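Local coordinates for endoribonuclease L-PSP/chorismate mutase-like domain-containing protein (Agrobacterium tumefaciens, PDB 3D01) that is of unknown function but belongs to the YjgF/endoribonuclease L-PSP family, whose members fold like chorismate mutase and commonly assemble as trimers, at residues 50-53 / 57-60; 78-83 / 155-160; 120-125 / 139-144. One frame throughout, in Å; residues are numbered along the deposited sequence.

Contact 1 (50-53 / 57-60); sequences QLPM and KIAV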
loop_
_atom_site.group_PDB
_atom_site.type_symbol
_atom_site.label_atom_id
_atom_site.label_comp_id
_atom_site.label_asym_id
_atom_site.label_seq_id
_atom_site.Cartn_x
_atom_site.Cartn_y
_atom_site.Cartn_z
ATOM N N GLN I 50 1.868 -5.301 -10.812
ATOM C CA GLN I 50 2.334 -5.830 -12.077
ATOM C C GLN I 50 3.573 -6.639 -11.787
ATOM O O GLN I 50 4.406 -6.250 -10.936
ATOM C CB GLN I 50 2.670 -4.690 -13.049
ATOM C CG GLN I 50 1.491 -3.769 -13.406
ATOM C CD GLN I 50 0.298 -4.516 -13.935
ATOM O OE1 GLN I 50 -0.804 -4.419 -13.379
ATOM N NE2 GLN I 50 0.488 -5.235 -15.041
ATOM N N LEU I 51 3.715 -7.704 -12.562
ATOM C CA LEU I 51 4.788 -8.671 -12.460
ATOM C C LEU I 51 5.725 -8.439 -13.636
ATOM O O LEU I 51 5.380 -7.675 -14.550
ATOM C CB LEU I 51 4.191 -10.081 -12.492
ATOM C CG LEU I 51 3.074 -10.355 -11.476
ATOM C CD1 LEU I 51 2.526 -11.809 -11.623
ATOM C CD2 LEU I 51 3.574 -10.099 -10.043
ATOM N N PRO I 52 6.916 -9.053 -13.616
ATOM C CA PRO I 52 7.891 -8.782 -14.686
ATOM C C PRO I 52 7.614 -9.574 -15.968
ATOM O O PRO I 52 8.382 -10.466 -16.316
ATOM C CB PRO I 52 9.253 -9.140 -14.051
ATOM C CG PRO I 52 8.919 -10.023 -12.903
ATOM C CD PRO I 52 7.475 -9.870 -12.524
HETATM N N MSE I 53 6.502 -9.225 -16.627
HETATM C CA MSE I 53 6.003 -9.924 -17.815
HETATM C C MSE I 53 6.704 -9.422 -19.062
HETATM O O MSE I 53 6.747 -8.217 -19.316
HETATM C CB MSE I 53 4.508 -9.638 -18.021
HETATM C CG MSE I 53 3.611 -9.926 -16.872
HETATM SE SE MSE I 53 3.819 -11.795 -16.410
HETATM C CE MSE I 53 3.283 -12.546 -18.129
ATOM N N LYS I 57 5.401 -14.000 -20.503
ATOM C CA LYS I 57 6.033 -14.905 -19.547
ATOM C C LYS I 57 6.592 -14.090 -18.403
ATOM O O LYS I 57 6.991 -12.961 -18.604
ATOM C CB LYS I 57 7.194 -15.658 -20.201
ATOM C CG LYS I 57 6.808 -16.575 -21.375
ATOM C CD LYS I 57 8.074 -17.129 -21.985
ATOM C CE LYS I 57 7.863 -17.770 -23.355
ATOM N NZ LYS I 57 8.013 -16.742 -24.433
ATOM N N ILE I 58 6.658 -14.689 -17.217
ATOM C CA ILE I 58 7.286 -14.037 -16.064
ATOM C C ILE I 58 8.777 -14.181 -16.279
ATOM O O ILE I 58 9.326 -15.268 -16.115
ATOM C CB ILE I 58 6.912 -14.689 -14.722
ATOM C CG1 ILE I 58 5.400 -14.730 -14.502
ATOM C CG2 ILE I 58 7.648 -13.975 -13.578
ATOM C CD1 ILE I 58 4.801 -13.472 -14.035
ATOM N N ALA I 59 9.440 -13.082 -16.618
ATOM C CA ALA I 59 10.827 -13.089 -17.063
ATOM C C ALA I 59 11.864 -13.321 -15.981
ATOM O O ALA I 59 12.946 -13.800 -16.280
ATOM C CB ALA I 59 11.154 -11.776 -17.789
ATOM N N VAL I 60 11.553 -12.969 -14.736
ATOM C CA VAL I 60 12.528 -13.078 -13.644
ATOM C C VAL I 60 11.787 -13.639 -12.405
ATOM O O VAL I 60 10.824 -13.071 -11.940
ATOM C CB VAL I 60 13.171 -11.731 -13.290
ATOM C CG1 VAL I 60 14.301 -11.906 -12.205
ATOM C CG2 VAL I 60 13.707 -11.007 -14.542
#

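Contact 2 (78-83 / 155-160); sequences ELCAVN and VEIDAI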
loop_
_atom_site.group_PDB
_atom_site.type_symbol
_atom_site.label_atom_id
_atom_site.label_comp_id
_atom_site.label_asym_id
_atom_site.label_seq_id
_atom_site.Cartn_x
_atom_site.Cartn_y
_atom_site.Cartn_z
ATOM N N GLU I 78 12.171 -3.027 -13.874
ATOM C CA GLU I 78 11.972 -2.321 -15.171
ATOM C C GLU I 78 10.781 -2.902 -15.908
ATOM O O GLU I 78 9.912 -2.157 -16.362
ATOM C CB GLU I 78 13.214 -2.436 -16.038
ATOM C CG GLU I 78 14.402 -1.550 -15.614
ATOM C CD GLU I 78 15.707 -1.829 -16.376
ATOM O OE1 GLU I 78 15.934 -2.944 -16.907
ATOM O OE2 GLU I 78 16.541 -0.891 -16.450
ATOM N N LEU I 79 10.727 -4.240 -15.996
ATOM C CA LEU I 79 9.604 -4.932 -16.630
ATOM C C LEU I 79 8.257 -4.678 -15.931
ATOM O O LEU I 79 7.229 -4.442 -16.582
ATOM C CB LEU I 79 9.896 -6.423 -16.772
ATOM C CG LEU I 79 10.910 -6.838 -17.851
ATOM C CD1 LEU I 79 11.166 -8.329 -17.737
ATOM C CD2 LEU I 79 10.491 -6.420 -19.284
ATOM N N CYS I 80 8.255 -4.714 -14.594
ATOM C CA CYS I 80 7.083 -4.347 -13.824
ATOM C C CYS I 80 6.632 -2.947 -14.222
ATOM O O CYS I 80 5.447 -2.721 -14.453
ATOM C CB CYS I 80 7.378 -4.397 -12.316
ATOM S SG CYS I 80 7.654 -6.059 -11.685
ATOM N N ALA I 81 7.584 -2.025 -14.276
ATOM C CA ALA I 81 7.325 -0.621 -14.653
ATOM C C ALA I 81 6.768 -0.500 -16.058
ATOM O O ALA I 81 5.873 0.291 -16.287
ATOM C CB ALA I 81 8.600 0.210 -14.516
ATOM N N VAL I 82 7.279 -1.276 -16.994
ATOM C CA VAL I 82 6.757 -1.250 -18.395
ATOM C C VAL I 82 5.300 -1.764 -18.420
ATOM O O VAL I 82 4.420 -1.228 -19.103
ATOM C CB VAL I 82 7.680 -2.074 -19.355
ATOM C CG1 VAL I 82 7.005 -2.349 -20.736
ATOM C CG2 VAL I 82 9.068 -1.401 -19.513
ATOM N N ASN I 83 5.021 -2.799 -17.633
ATOM C CA ASN I 83 3.666 -3.295 -17.515
ATOM C C ASN I 83 2.748 -2.279 -16.845
ATOM O O ASN I 83 1.606 -2.123 -17.252
ATOM C CB ASN I 83 3.652 -4.661 -16.811
ATOM C CG ASN I 83 4.136 -5.773 -17.719
ATOM O OD1 ASN I 83 5.320 -6.144 -17.737
ATOM N ND2 ASN I 83 3.240 -6.285 -18.496
ATOM N N VAL I 155 9.791 -9.606 -8.419
ATOM C CA VAL I 155 9.344 -8.267 -8.073
ATOM C C VAL I 155 7.887 -8.098 -8.548
ATOM O O VAL I 155 7.481 -8.665 -9.583
ATOM C CB VAL I 155 10.225 -7.147 -8.753
ATOM C CG1 VAL I 155 9.753 -5.716 -8.302
ATOM C CG2 VAL I 155 11.731 -7.411 -8.558
ATOM N N GLU I 156 7.129 -7.342 -7.775
ATOM C CA GLU I 156 5.796 -6.894 -8.138
ATOM C C GLU I 156 5.670 -5.419 -7.705
ATOM O O GLU I 156 6.143 -5.006 -6.623
ATOM C CB GLU I 156 4.735 -7.723 -7.425
ATOM C CG GLU I 156 3.315 -7.286 -7.658
ATOM C CD GLU I 156 2.302 -8.036 -6.743
ATOM O OE1 GLU I 156 2.602 -9.152 -6.281
ATOM O OE2 GLU I 156 1.203 -7.498 -6.468
ATOM N N ILE I 157 5.022 -4.632 -8.542
ATOM C CA ILE I 157 4.995 -3.181 -8.318
ATOM C C ILE I 157 3.625 -2.672 -8.713
ATOM O O ILE I 157 3.165 -2.940 -9.824
ATOM C CB ILE I 157 6.074 -2.390 -9.141
ATOM C CG1 ILE I 157 7.513 -2.924 -8.961
ATOM C CG2 ILE I 157 6.042 -0.878 -8.767
ATOM C CD1 ILE I 157 8.605 -2.047 -9.651
ATOM N N ASP I 158 2.973 -1.969 -7.784
ATOM C CA ASP I 158 1.715 -1.298 -8.069
ATOM C C ASP I 158 1.955 0.220 -8.105
ATOM O O ASP I 158 3.076 0.702 -7.830
ATOM C CB ASP I 158 0.588 -1.743 -7.122
ATOM C CG ASP I 158 0.701 -1.199 -5.714
ATOM O OD1 ASP I 158 1.384 -0.174 -5.446
ATOM O OD2 ASP I 158 0.063 -1.836 -4.850
ATOM N N ALA I 159 0.921 0.965 -8.493
ATOM C CA ALA I 159 1.095 2.398 -8.694
ATOM C C ALA I 159 -0.206 3.166 -8.509
ATOM O O ALA I 159 -1.287 2.638 -8.713
ATOM C CB ALA I 159 1.649 2.677 -10.086
ATOM N N ILE I 160 -0.044 4.418 -8.119
ATOM C CA ILE I 160 -1.112 5.403 -8.125
ATOM C C ILE I 160 -0.586 6.572 -8.981
ATOM O O ILE I 160 0.533 7.075 -8.782
ATOM C CB ILE I 160 -1.434 5.925 -6.720
ATOM C CG1 ILE I 160 -1.802 4.783 -5.769
ATOM C CG2 ILE I 160 -2.481 7.035 -6.786
ATOM C CD1 ILE I 160 -1.751 5.186 -4.304
#

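Contact 3 (120-125 / 139-144); sequences LVINGA and HARAAV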
loop_
_atom_site.group_PDB
_atom_site.type_symbol
_atom_site.label_atom_id
_atom_site.label_comp_id
_atom_site.label_asym_id
_atom_site.label_seq_id
_atom_site.Cartn_x
_atom_site.Cartn_y
_atom_site.Cartn_z
ATOM N N LEU I 120 17.675 -0.595 -4.203
ATOM C CA LEU I 120 18.433 -0.677 -5.448
ATOM C C LEU I 120 17.645 -1.413 -6.522
ATOM O O LEU I 120 17.722 -1.077 -7.731
ATOM C CB LEU I 120 19.748 -1.381 -5.193
ATOM C CG LEU I 120 20.647 -0.668 -4.188
ATOM C CD1 LEU I 120 22.034 -1.339 -4.226
ATOM C CD2 LEU I 120 20.701 0.813 -4.459
ATOM N N VAL I 121 16.892 -2.425 -6.097
ATOM C CA VAL I 121 16.070 -3.192 -7.033
ATOM C C VAL I 121 14.982 -2.323 -7.630
ATOM O O VAL I 121 14.806 -2.275 -8.839
ATOM C CB VAL I 121 15.467 -4.444 -6.358
ATOM C CG1 VAL I 121 14.396 -5.104 -7.279
ATOM C CG2 VAL I 121 16.620 -5.400 -5.947
ATOM N N ILE I 122 14.270 -1.609 -6.775
ATOM C CA ILE I 122 13.153 -0.792 -7.218
ATOM C C ILE I 122 13.662 0.429 -7.990
ATOM O O ILE I 122 12.948 0.957 -8.841
ATOM C CB ILE I 122 12.218 -0.415 -6.047
ATOM C CG1 ILE I 122 11.640 -1.680 -5.394
ATOM C CG2 ILE I 122 11.101 0.500 -6.529
ATOM C CD1 ILE I 122 10.905 -2.693 -6.349
ATOM N N ASN I 123 14.906 0.829 -7.751
ATOM C CA ASN I 123 15.532 1.866 -8.596
ATOM C C ASN I 123 15.455 1.527 -10.084
ATOM O O ASN I 123 15.372 2.450 -10.899
ATOM C CB ASN I 123 16.976 2.149 -8.207
ATOM C CG ASN I 123 17.094 2.954 -6.906
ATOM O OD1 ASN I 123 16.111 3.506 -6.396
ATOM N ND2 ASN I 123 18.305 3.015 -6.363
ATOM N N GLY I 124 15.471 0.234 -10.440
ATOM C CA GLY I 124 15.173 -0.218 -11.831
ATOM C C GLY I 124 13.891 0.420 -12.385
ATOM O O GLY I 124 13.878 1.011 -13.478
ATOM N N ALA I 125 12.810 0.352 -11.611
ATOM C CA ALA I 125 11.506 0.887 -12.029
ATOM C C ALA I 125 11.589 2.414 -11.949
ATOM O O ALA I 125 11.262 3.122 -12.902
ATOM C CB ALA I 125 10.361 0.330 -11.127
ATOM N N HIS I 139 8.282 10.210 -8.214
ATOM C CA HIS I 139 7.198 9.656 -7.398
ATOM C C HIS I 139 7.657 9.363 -5.986
ATOM O O HIS I 139 8.874 9.180 -5.748
ATOM C CB HIS I 139 6.747 8.325 -8.013
ATOM C CG HIS I 139 7.893 7.433 -8.399
ATOM N ND1 HIS I 139 8.575 7.577 -9.595
ATOM C CD2 HIS I 139 8.526 6.438 -7.719
ATOM C CE1 HIS I 139 9.567 6.706 -9.635
ATOM N NE2 HIS I 139 9.548 5.990 -8.520
ATOM N N ALA I 140 6.684 9.321 -5.074
ATOM C CA ALA I 140 6.864 8.736 -3.732
ATOM C C ALA I 140 6.946 7.207 -3.885
ATOM O O ALA I 140 6.513 6.636 -4.911
ATOM C CB ALA I 140 5.751 9.112 -2.788
ATOM N N ARG I 141 7.493 6.536 -2.863
ATOM C CA ARG I 141 7.789 5.118 -3.028
ATOM C C ARG I 141 7.882 4.393 -1.698
ATOM O O ARG I 141 8.241 4.995 -0.698
ATOM C CB ARG I 141 9.165 4.969 -3.686
ATOM C CG ARG I 141 9.403 3.716 -4.429
ATOM C CD ARG I 141 10.767 3.766 -5.178
ATOM N NE ARG I 141 11.931 3.488 -4.335
ATOM C CZ ARG I 141 13.169 3.287 -4.816
ATOM N NH1 ARG I 141 13.402 3.322 -6.098
ATOM N NH2 ARG I 141 14.174 3.009 -4.009
ATOM N N ALA I 142 7.588 3.097 -1.735
ATOM C CA ALA I 142 8.024 2.160 -0.705
ATOM C C ALA I 142 8.724 0.994 -1.400
ATOM O O ALA I 142 8.362 0.613 -2.512
ATOM C CB ALA I 142 6.877 1.665 0.118
ATOM N N ALA I 143 9.727 0.439 -0.741
ATOM C CA ALA I 143 10.486 -0.689 -1.266
ATOM C C ALA I 143 10.677 -1.663 -0.103
ATOM O O ALA I 143 11.253 -1.295 0.924
ATOM C CB ALA I 143 11.819 -0.236 -1.810
ATOM N N VAL I 144 10.215 -2.892 -0.266
ATOM C CA VAL I 144 10.091 -3.838 0.858
ATOM C C VAL I 144 10.419 -5.259 0.382
ATOM O O VAL I 144 10.199 -5.607 -0.804
ATOM C CB VAL I 144 8.694 -3.734 1.479
ATOM C CG1 VAL I 144 8.477 -2.355 2.110
ATOM C CG2 VAL I 144 7.613 -4.036 0.449
#

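Contact 1 (50-53 / 57-60)
Met53 and Ile58 face each other as an antiparallel non-hydrogen-bonded pair, their CA atoms 4.7 Å apart, in a hairpin whose second strand, 57-58, is only two residues long. One strong backbone bond closes the ladder beside it: Ala59 N donates to Pro52 O at 2.8 Å, almost straight at the hydrogen (169°), with the donor tilted 21° out of the carbonyl plane. Pro52 is the centre of an inverse gamma turn, in which Met53 N bonds to Leu51 O, and this kink coincides with the break in strand 44-54. A softer contact supplements the ladder, since the CA-H of Met53 points at Lys57 O with CA and O 3.3 Å apart.

The side chains meet around the end of Ile58. Its CD1 lies 3.7 Å from Leu51 CD1, the two chains crossing at a slant. The selenomethionine side chain of Met53, bent at chi2 and chi3, curls back across the pair so that its CE comes 3.5 Å from Lys57 N; the approach of SE to the same Ile58 methyl is too short to be taken at face value. At the other end of the contact, Pro52 CG rests 3.7 Å from Val60 O. Phe151 touches both Leu51 and Ile58, and Leu79 of helix 70-91 reaches Ala59.

This is a short beta hairpin at the surface of a YjgF-like fold, extending the edge of its sheet. The chain leaving it runs directly into Thr61, which with Asp67 and Asn152 lines the pocket occupied by a polyether molecule.

Contact 2 (78-83 / 155-160)
Val155 opens the strand beneath Cys80, and a single cysteine carries nearly all that helix 78-83 contributes here. The helix runs over the strand at 35° to its direction, the short axes coming within 7.9 Å, a close approach consistent with the small side chain at the meeting point. Cys80 SG is 3.4 Å from Val155 O and 4.0 Å from Val155 CG1, so the sulfur rests on both the peptide and the isopropyl group. Its chi1 of -68° sets SG beside the helix backbone N and anti to the carbonyl carbon, which sends it to the Val155 end of the contact and leaves CB for the residue farther along.

Glu156 turns away from the helix; Cys80 SG passes 4.1 Å above its CA. The carboxylate instead reaches the second subunit, where OE2 accepts a weak hydrogen bond from Ala143 N of that chain. Ile157 brings the strand back to the helix. Its CG1 and CD1 lie 3.7 and 3.8 Å from Cys80 CB, an aliphatic patch that continues where the sulfur stops. Beyond it the strand diverges from the helix, and Asp158 forms a salt bridge with Lys104 of the second subunit.

One face of the strand, with Val155 and Ile157, thus lies under the helices, while Glu156 and Asp158 on the other turn their carboxylates to the second subunit. Within the sheet it runs antiparallel to both neighbours, strand 44-54 and strand 99-110, bonded through Ile157 to Gln50 and through Glu156 to Phe108. Above its apolar face, helix 118-133 lies beside helix 70-91: Val121 and Ile122 cover Val155, while Ala125 packs on Ile157.

Contact 3 (120-125 / 139-144)
Ile122 and Asn123 grip Arg141 from the helix of a beta-alpha-beta unit, in which strand 99-110, helix 118-133 and the parallel strand 140-146 follow one another. The short axes lie 8.7 Å apart, with the helix and strand directions 136° from each other.

The apolar contacts belong to Ile122. Its CG2 lies 3.6 Å from Arg141 CD and covers one face of the guanidinium, the two side chains lying alongside with their ends pointing opposite ways. The other branch takes CG1 to within 3.9 Å of Ala143 CB, so one isoleucine touches both Arg141 and Ala143, the strand residues on either side of the outward-pointing Ala142.

Arg141 also meets aromatic and polar groups outside the pair. Tyr35 of the third subunit makes a cation-pi contact with it, and Ser126 OG receives a hydrogen bond from NH1; the same hydroxyl bonds to His139 NE2. With these partners and a weak bond to His119 O, a buried positive group is well supplied with acceptors at a subunit boundary.

Polar bonds across the contact converge on the Asn123 amide. Arg141 extends from the strand and then bends at chi3 (80°), which brings both terminal nitrogens to one oxygen: Asn123 OD1 lies near the guanidinium plane, 2.7 Å from NH1 and, in a weak bond, 3.1 Å from NH2.

In the fold
From the N terminus, contact 1 comes first and closes a three-residue turn, completing a hairpin at the edge of the sheet before helix 70-91 begins. Contact 2 then opens on that helix and closes a loop of 71 residues on strand 155-163. Nested within this loop, contact 3 joins helix 118-133 to strand 140-146 across 13 residues. No two contacts cross. Contacts 1 and 2 meet through neighbouring strands, where Gln50 pairs with Ile157; contacts 2 and 3 meet where the two helices share the apolar face of strand 155-163. Contacts 1 and 3, centres about 17 Å apart, do not touch; contact 2 lies between them and touches both, and all three reach the same sheet.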